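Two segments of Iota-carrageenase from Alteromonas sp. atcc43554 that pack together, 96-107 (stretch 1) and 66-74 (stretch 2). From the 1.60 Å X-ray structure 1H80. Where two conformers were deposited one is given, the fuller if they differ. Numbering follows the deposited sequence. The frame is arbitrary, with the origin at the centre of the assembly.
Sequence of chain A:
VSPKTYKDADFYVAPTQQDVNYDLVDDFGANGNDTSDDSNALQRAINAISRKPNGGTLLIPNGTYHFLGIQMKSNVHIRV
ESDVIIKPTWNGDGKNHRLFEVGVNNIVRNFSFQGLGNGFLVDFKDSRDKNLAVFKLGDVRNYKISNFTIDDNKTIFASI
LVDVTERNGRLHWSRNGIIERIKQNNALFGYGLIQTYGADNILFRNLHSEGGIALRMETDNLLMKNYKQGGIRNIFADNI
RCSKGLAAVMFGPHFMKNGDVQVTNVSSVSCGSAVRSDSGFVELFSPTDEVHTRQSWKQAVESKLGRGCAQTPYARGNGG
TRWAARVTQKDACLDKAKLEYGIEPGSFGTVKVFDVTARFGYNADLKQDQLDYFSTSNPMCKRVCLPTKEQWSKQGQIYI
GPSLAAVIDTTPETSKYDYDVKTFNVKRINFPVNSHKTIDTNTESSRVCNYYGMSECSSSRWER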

ATOM      1  N   ASN A  96     -13.724  -9.508   6.472  1.00 24.65           N
ATOM      2  CA  ASN A  96     -12.526  -9.140   5.730  1.00 23.15           C
ATOM      3  C   ASN A  96     -11.623 -10.360   5.713  1.00 22.12           C
ATOM      4  O   ASN A  96     -11.320 -10.940   6.759  1.00 22.70           O
ATOM      5  CB  ASN A  96     -11.821  -7.961   6.396  1.00 23.38           C
ATOM      6  CG  ASN A  96     -12.710  -6.741   6.491  1.00 23.22           C
ATOM      7  OD1 ASN A  96     -13.501  -6.471   5.588  1.00 23.98           O
ATOM      8  ND2 ASN A  96     -12.576  -5.990   7.577  1.00 24.26           N
ATOM      9  N   HIS A  97     -11.199 -10.752   4.521  1.00 20.04           N
ATOM     10  CA  HIS A  97     -10.369 -11.932   4.378  1.00 19.36           C
ATOM     11  C   HIS A  97      -8.978 -11.670   3.845  1.00 18.42           C
ATOM     12  O   HIS A  97      -8.731 -10.683   3.155  1.00 17.59           O
ATOM     13  CB  HIS A  97     -11.070 -12.925   3.456  1.00 19.99           C
ATOM     14  CG  HIS A  97     -12.428 -13.333   3.933  1.00 21.17           C
ATOM     15  ND1 HIS A  97     -13.491 -13.514   3.077  1.00 22.41           N
ATOM     16  CD2 HIS A  97     -12.893 -13.608   5.174  1.00 22.18           C
ATOM     17  CE1 HIS A  97     -14.554 -13.882   3.769  1.00 22.72           C
ATOM     18  NE2 HIS A  97     -14.217 -13.947   5.045  1.00 22.19           N
ATOM     19  N   ARG A  98      -8.062 -12.570   4.181  1.00 18.39           N
ATOM     20  CA  ARG A  98      -6.685 -12.482   3.723  1.00 18.58           C
ATOM     21  C   ARG A  98      -6.263 -13.893   3.354  1.00 17.81           C
ATOM     22  O   ARG A  98      -6.719 -14.859   3.964  1.00 17.18           O
ATOM     23  CB  ARG A  98      -5.763 -11.956   4.829  1.00 20.44           C
ATOM     24  CG  ARG A  98      -6.225 -10.671   5.491  0.50 23.51           C
ATOM     25  CD  ARG A  98      -7.005 -10.972   6.757  0.50 25.67           C
ATOM     26  NE  ARG A  98      -7.518  -9.761   7.389  0.50 29.12           N
ATOM     27  CZ  ARG A  98      -8.092  -9.731   8.586  0.50 30.05           C
ATOM     28  NH1 ARG A  98      -8.225 -10.848   9.287  0.50 31.41           N
ATOM     29  NH2 ARG A  98      -8.537  -8.584   9.081  0.50 31.62           N
ATOM     30  N   LEU A  99      -5.405 -14.020   2.351  1.00 16.53           N
ATOM     31  CA  LEU A  99      -4.936 -15.334   1.952  1.00 16.07           C
ATOM     32  C   LEU A  99      -3.994 -15.806   3.050  1.00 15.23           C
ATOM     33  O   LEU A  99      -4.099 -16.933   3.538  1.00 13.58           O
ATOM     34  CB  LEU A  99      -4.171 -15.268   0.628  1.00 17.45           C
ATOM     35  CG  LEU A  99      -4.943 -15.038  -0.670  1.00 19.75           C
ATOM     36  CD1 LEU A  99      -3.950 -14.941  -1.816  1.00 20.52           C
ATOM     37  CD2 LEU A  99      -5.916 -16.172  -0.913  1.00 22.35           C
ATOM     38  N   PHE A 100      -3.096 -14.912   3.460  1.00 14.41           N
ATOM     39  CA  PHE A 100      -2.094 -15.234   4.466  1.00 14.14           C
ATOM     40  C   PHE A 100      -2.001 -14.214   5.590  1.00 13.99           C
ATOM     41  O   PHE A 100      -1.996 -13.009   5.348  1.00 14.89           O
ATOM     42  CB  PHE A 100      -0.719 -15.321   3.800  1.00 13.25           C
ATOM     43  CG  PHE A 100      -0.722 -16.070   2.501  1.00 13.26           C
ATOM     44  CD1 PHE A 100      -1.030 -17.422   2.466  1.00 14.07           C
ATOM     45  CD2 PHE A 100      -0.422 -15.417   1.308  1.00 13.84           C
ATOM     46  CE1 PHE A 100      -1.045 -18.120   1.260  1.00 14.77           C
ATOM     47  CE2 PHE A 100      -0.432 -16.104   0.096  1.00 14.76           C
ATOM     48  CZ  PHE A 100      -0.745 -17.459   0.073  1.00 15.05           C
ATOM     49  N   GLU A 101      -1.915 -14.706   6.819  1.00 14.05           N
ATOM     50  CA  GLU A 101      -1.770 -13.829   7.969  1.00 14.69           C
ATOM     51  C   GLU A 101      -0.442 -14.196   8.614  1.00 14.12           C
ATOM     52  O   GLU A 101      -0.138 -15.375   8.794  1.00 13.62           O
ATOM     53  CB  GLU A 101      -2.933 -14.018   8.941  1.00 17.23           C
ATOM     54  CG  GLU A 101      -4.275 -13.669   8.311  1.00 20.27           C
ATOM     55  CD  GLU A 101      -5.404 -13.581   9.317  1.00 22.70           C
ATOM     56  OE1 GLU A 101      -5.603 -14.548  10.080  0.50 22.56           O
ATOM     57  OE2 GLU A 101      -6.097 -12.542   9.336  0.50 23.61           O
ATOM     58  N   VAL A 102       0.357 -13.187   8.938  1.00 12.45           N
ATOM     59  CA  VAL A 102       1.666 -13.425   9.527  1.00 13.45           C
ATOM     60  C   VAL A 102       1.852 -12.623  10.803  1.00 13.14           C
ATOM     61  O   VAL A 102       2.142 -11.428  10.760  1.00 12.70           O
ATOM     62  CB  VAL A 102       2.787 -13.040   8.537  1.00 13.44           C
ATOM     63  CG1 VAL A 102       4.123 -13.594   9.014  1.00 14.52           C
ATOM     64  CG2 VAL A 102       2.447 -13.551   7.145  1.00 14.14           C
ATOM     65  N   GLY A 103       1.671 -13.285  11.940  1.00 13.13           N
ATOM     66  CA  GLY A 103       1.842 -12.618  13.214  1.00 13.67           C
ATOM     67  C   GLY A 103       0.602 -11.891  13.686  1.00 14.59           C
ATOM     68  O   GLY A 103       0.671 -11.078  14.603  1.00 14.83           O
ATOM     69  N   VAL A 104      -0.535 -12.181  13.065  1.00 15.52           N
ATOM     70  CA  VAL A 104      -1.774 -11.525  13.457  1.00 18.37           C
ATOM     71  C   VAL A 104      -2.307 -12.127  14.748  1.00 20.06           C
ATOM     72  O   VAL A 104      -2.667 -11.399  15.676  1.00 21.40           O
ATOM     73  CB  VAL A 104      -2.846 -11.654  12.358  1.00 18.24           C
ATOM     74  CG1 VAL A 104      -4.165 -11.064  12.847  1.00 19.91           C
ATOM     75  CG2 VAL A 104      -2.381 -10.934  11.100  1.00 18.96           C
ATOM     76  N   ASN A 105      -2.339 -13.456  14.805  1.00 21.12           N
ATOM     77  CA  ASN A 105      -2.843 -14.168  15.977  1.00 22.76           C
ATOM     78  C   ASN A 105      -1.767 -14.928  16.737  1.00 23.06           C
ATOM     79  O   ASN A 105      -2.070 -15.727  17.623  1.00 23.91           O
ATOM     80  CB  ASN A 105      -3.945 -15.138  15.558  1.00 24.53           C
ATOM     81  CG  ASN A 105      -5.094 -14.438  14.875  1.00 26.42           C
ATOM     82  OD1 ASN A 105      -5.750 -13.577  15.464  1.00 28.56           O
ATOM     83  ND2 ASN A 105      -5.346 -14.797  13.621  1.00 27.32           N
ATOM     84  N   ASN A 106      -0.511 -14.689  16.385  1.00 22.20           N
ATOM     85  CA  ASN A 106       0.594 -15.351  17.059  1.00 21.62           C
ATOM     86  C   ASN A 106       1.872 -14.554  16.845  1.00 20.45           C
ATOM     87  O   ASN A 106       1.842 -13.448  16.306  1.00 20.95           O
ATOM     88  CB  ASN A 106       0.762 -16.776  16.532  1.00 23.16           C
ATOM     89  CG  ASN A 106       1.120 -16.813  15.062  1.00 24.24           C
ATOM     90  OD1 ASN A 106       1.080 -15.789  14.382  1.00 26.25           O
ATOM     91  ND2 ASN A 106       1.466 -17.994  14.562  1.00 26.66           N
ATOM     92  N   ILE A 107       2.990 -15.116  17.282  1.00 18.76           N
ATOM     93  CA  ILE A 107       4.277 -14.456  17.147  1.00 17.31           C
ATOM     94  C   ILE A 107       5.080 -15.217  16.109  1.00 16.01           C
ATOM     95  O   ILE A 107       5.279 -16.423  16.239  1.00 16.43           O
ATOM     96  CB  ILE A 107       5.027 -14.459  18.491  1.00 19.03           C
ATOM     97  CG1 ILE A 107       4.156 -13.787  19.556  1.00 20.86           C
ATOM     98  CG2 ILE A 107       6.363 -13.752  18.347  1.00 19.58           C
ATOM     99  CD1 ILE A 107       4.719 -13.866  20.962  1.00 21.99           C
TER
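Stretch 2, residues 66-74: HFLGIQMKS

Stretch 2 runs beside stretch 1 in the same direction, as a parallel β neighbour, Phe-100 pairing with Ile-70 and Glu-101 with Gln-71; together the two bury 733 Å². Asn-96 lies out of reach. At His-97, CB sits 4.0 Å from Leu-68 CD1, and Leu-68 CD2 lies over one face of the imidazole. Arg-98 O accepts a hydrogen bond from Gly-69 N (2.8 Å), where the chain of stretch 2 takes a positive phi that favours glycine. The chain of stretch 1 turns a corner at Leu-99, whose CA-to-CB bond points away from stretch 2, yet the side chain bends back until CD2 is 3.0 Å from Phe-67 O and 4.2 Å from Leu-68 CD1. Leu-99 O accepts from Ile-70 N (3.0 Å), opening the ladder that continues with Glu-101 N to Ile-70 O (2.8 Å) and Met-72 N to Glu-101 O (2.9 Å). Phe-100 and Ile-70 share one face of the sheet: the ring presents its edge to Ile-70 CB (3.8 Å from CD1) and to Phe-67 CD2 (4.0 Å from CE1), while Met-72 CE approaches CD1 to 3.3 Å. On the other face, Glu-101 OE1 receives Gln-71 NE2 at 2.6 Å, while its OE2 forms a salt bridge with Arg-98 NH1 (2.7 Å). Val-102 CG2 packs on Met-72 CG at 3.6 Å. Next, Gly-103, at phi 85°, gives its N to water 2, whose oxygen lies 2.6 Å from Met-72 O. Val-104 stands clear, but Asn-105 returns: ND2 donates to Gln-71 OE1 (3.0 Å), and water 1 links that same oxygen to Asn-105 N. Asn-106 reaches across with ND2 to Met-72 O (3.2 Å). At Ile-107 the CA-to-CB bond points away from stretch 2, and water 3 joins its O to Ser-74 N.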

ATOM      1  N   HIS A  66      -6.181 -23.040  -3.861  1.00 14.54           N
ATOM      2  CA  HIS A  66      -7.143 -22.164  -3.223  1.00 14.10           C
ATOM      3  C   HIS A  66      -6.810 -22.112  -1.739  1.00 14.07           C
ATOM      4  O   HIS A  66      -6.841 -23.132  -1.046  1.00 14.16           O
ATOM      5  CB  HIS A  66      -8.565 -22.684  -3.441  1.00 15.44           C
ATOM      6  CG  HIS A  66      -9.045 -22.534  -4.850  1.00 17.59           C
ATOM      7  ND1 HIS A  66      -8.618 -23.350  -5.875  1.00 18.80           N
ATOM      8  CD2 HIS A  66      -9.878 -21.628  -5.413  1.00 19.01           C
ATOM      9  CE1 HIS A  66      -9.168 -22.952  -7.009  1.00 18.40           C
ATOM     10  NE2 HIS A  66      -9.936 -21.909  -6.756  1.00 19.32           N
ATOM     11  N   PHE A  67      -6.460 -20.919  -1.264  1.00 13.37           N
ATOM     12  CA  PHE A  67      -6.113 -20.721   0.137  1.00 13.78           C
ATOM     13  C   PHE A  67      -6.891 -19.551   0.712  1.00 14.18           C
ATOM     14  O   PHE A  67      -7.319 -18.659  -0.018  1.00 15.35           O
ATOM     15  CB  PHE A  67      -4.630 -20.356   0.309  1.00 13.65           C
ATOM     16  CG  PHE A  67      -3.666 -21.350  -0.261  1.00 13.80           C
ATOM     17  CD1 PHE A  67      -3.734 -22.696   0.082  1.00 14.11           C
ATOM     18  CD2 PHE A  67      -2.637 -20.923  -1.098  1.00 13.77           C
ATOM     19  CE1 PHE A  67      -2.787 -23.598  -0.398  1.00 14.50           C
ATOM     20  CE2 PHE A  67      -1.687 -21.817  -1.581  1.00 13.96           C
ATOM     21  CZ  PHE A  67      -1.761 -23.155  -1.230  1.00 14.44           C
ATOM     22  N   LEU A  68      -7.043 -19.556   2.031  1.00 14.74           N
ATOM     23  CA  LEU A  68      -7.688 -18.459   2.734  1.00 14.55           C
ATOM     24  C   LEU A  68      -7.459 -18.598   4.231  1.00 14.77           C
ATOM     25  O   LEU A  68      -7.553 -19.695   4.785  1.00 14.94           O
ATOM     26  CB  LEU A  68      -9.193 -18.403   2.448  1.00 15.89           C
ATOM     27  CG  LEU A  68      -9.781 -17.008   2.700  1.00 17.15           C
ATOM     28  CD1 LEU A  68      -9.289 -16.049   1.620  1.00 17.28           C
ATOM     29  CD2 LEU A  68     -11.304 -17.065   2.689  1.00 18.00           C
ATOM     30  N   GLY A  69      -7.125 -17.484   4.871  1.00 14.44           N
ATOM     31  CA  GLY A  69      -6.913 -17.472   6.307  1.00 15.22           C
ATOM     32  C   GLY A  69      -5.783 -18.339   6.821  1.00 15.19           C
ATOM     33  O   GLY A  69      -5.876 -18.905   7.911  1.00 16.60           O
ATOM     34  N   ILE A  70      -4.715 -18.444   6.042  1.00 14.64           N
ATOM     35  CA  ILE A  70      -3.570 -19.253   6.440  1.00 14.84           C
ATOM     36  C   ILE A  70      -2.784 -18.531   7.527  1.00 15.33           C
ATOM     37  O   ILE A  70      -2.523 -17.333   7.423  1.00 16.33           O
ATOM     38  CB  ILE A  70      -2.637 -19.509   5.241  1.00 14.33           C
ATOM     39  CG1 ILE A  70      -3.426 -20.133   4.087  1.00 14.69           C
ATOM     40  CG2 ILE A  70      -1.480 -20.404   5.662  1.00 15.25           C
ATOM     41  CD1 ILE A  70      -4.050 -21.469   4.420  1.00 15.80           C
ATOM     42  N   GLN A  71      -2.413 -19.263   8.572  1.00 15.01           N
ATOM     43  CA  GLN A  71      -1.654 -18.686   9.674  1.00 15.16           C
ATOM     44  C   GLN A  71      -0.194 -19.087   9.542  1.00 14.81           C
ATOM     45  O   GLN A  71       0.160 -20.241   9.753  1.00 14.68           O
ATOM     46  CB  GLN A  71      -2.199 -19.181  11.015  1.00 17.34           C
ATOM     47  CG  GLN A  71      -3.681 -18.910  11.218  1.00 20.37           C
ATOM     48  CD  GLN A  71      -4.014 -17.433  11.208  1.00 22.60           C
ATOM     49  OE1 GLN A  71      -3.561 -16.678  12.069  1.00 24.82           O
ATOM     50  NE2 GLN A  71      -4.808 -17.011  10.231  1.00 22.80           N
ATOM     51  N   MET A  72       0.655 -18.131   9.190  1.00 14.12           N
ATOM     52  CA  MET A  72       2.072 -18.429   9.048  1.00 14.29           C
ATOM     53  C   MET A  72       2.698 -18.623  10.419  1.00 14.37           C
ATOM     54  O   MET A  72       2.177 -18.145  11.428  1.00 15.16           O
ATOM     55  CB  MET A  72       2.762 -17.299   8.288  1.00 14.51           C
ATOM     56  CG  MET A  72       2.260 -17.160   6.853  1.00 15.98           C
ATOM     57  SD  MET A  72       2.493 -18.684   5.898  1.00 18.73           S
ATOM     58  CE  MET A  72       1.456 -18.383   4.466  1.00 19.85           C
ATOM     59  N   LYS A  73       3.816 -19.339  10.455  1.00 14.55           N
ATOM     60  CA  LYS A  73       4.506 -19.607  11.705  1.00 15.02           C
ATOM     61  C   LYS A  73       6.011 -19.457  11.561  1.00 13.75           C
ATOM     62  O   LYS A  73       6.542 -19.433  10.451  1.00 13.98           O
ATOM     63  CB  LYS A  73       4.167 -21.015  12.198  1.00 16.49           C
ATOM     64  CG  LYS A  73       2.741 -21.146  12.712  1.00 19.78           C
ATOM     65  CD  LYS A  73       2.487 -22.518  13.315  1.00 22.27           C
ATOM     66  CE  LYS A  73       1.186 -22.541  14.099  1.00 24.82           C
ATOM     67  NZ  LYS A  73       0.044 -22.059  13.285  1.00 26.79           N
ATOM     68  N   SER A  74       6.685 -19.366  12.700  1.00 13.85           N
ATOM     69  CA  SER A  74       8.128 -19.189  12.742  1.00 13.15           C
ATOM     70  C   SER A  74       8.945 -20.263  12.046  1.00 12.80           C
ATOM     71  O   SER A  74       8.596 -21.445  12.051  1.00 13.18           O
ATOM     72  CB  SER A  74       8.603 -19.095  14.191  1.00 13.26           C
ATOM     73  OG  SER A  74       8.015 -17.993  14.845  1.00 12.98           O
TER
HETATM   74  O   HOH W   1      -1.673 -14.909  12.318  1.00 18.93           O
HETATM   75  O   HOH W   2       0.818 -15.984  11.996  1.00 18.65           O
HETATM   76  O   HOH W   3       4.916 -18.894  14.993  1.00 16.53           O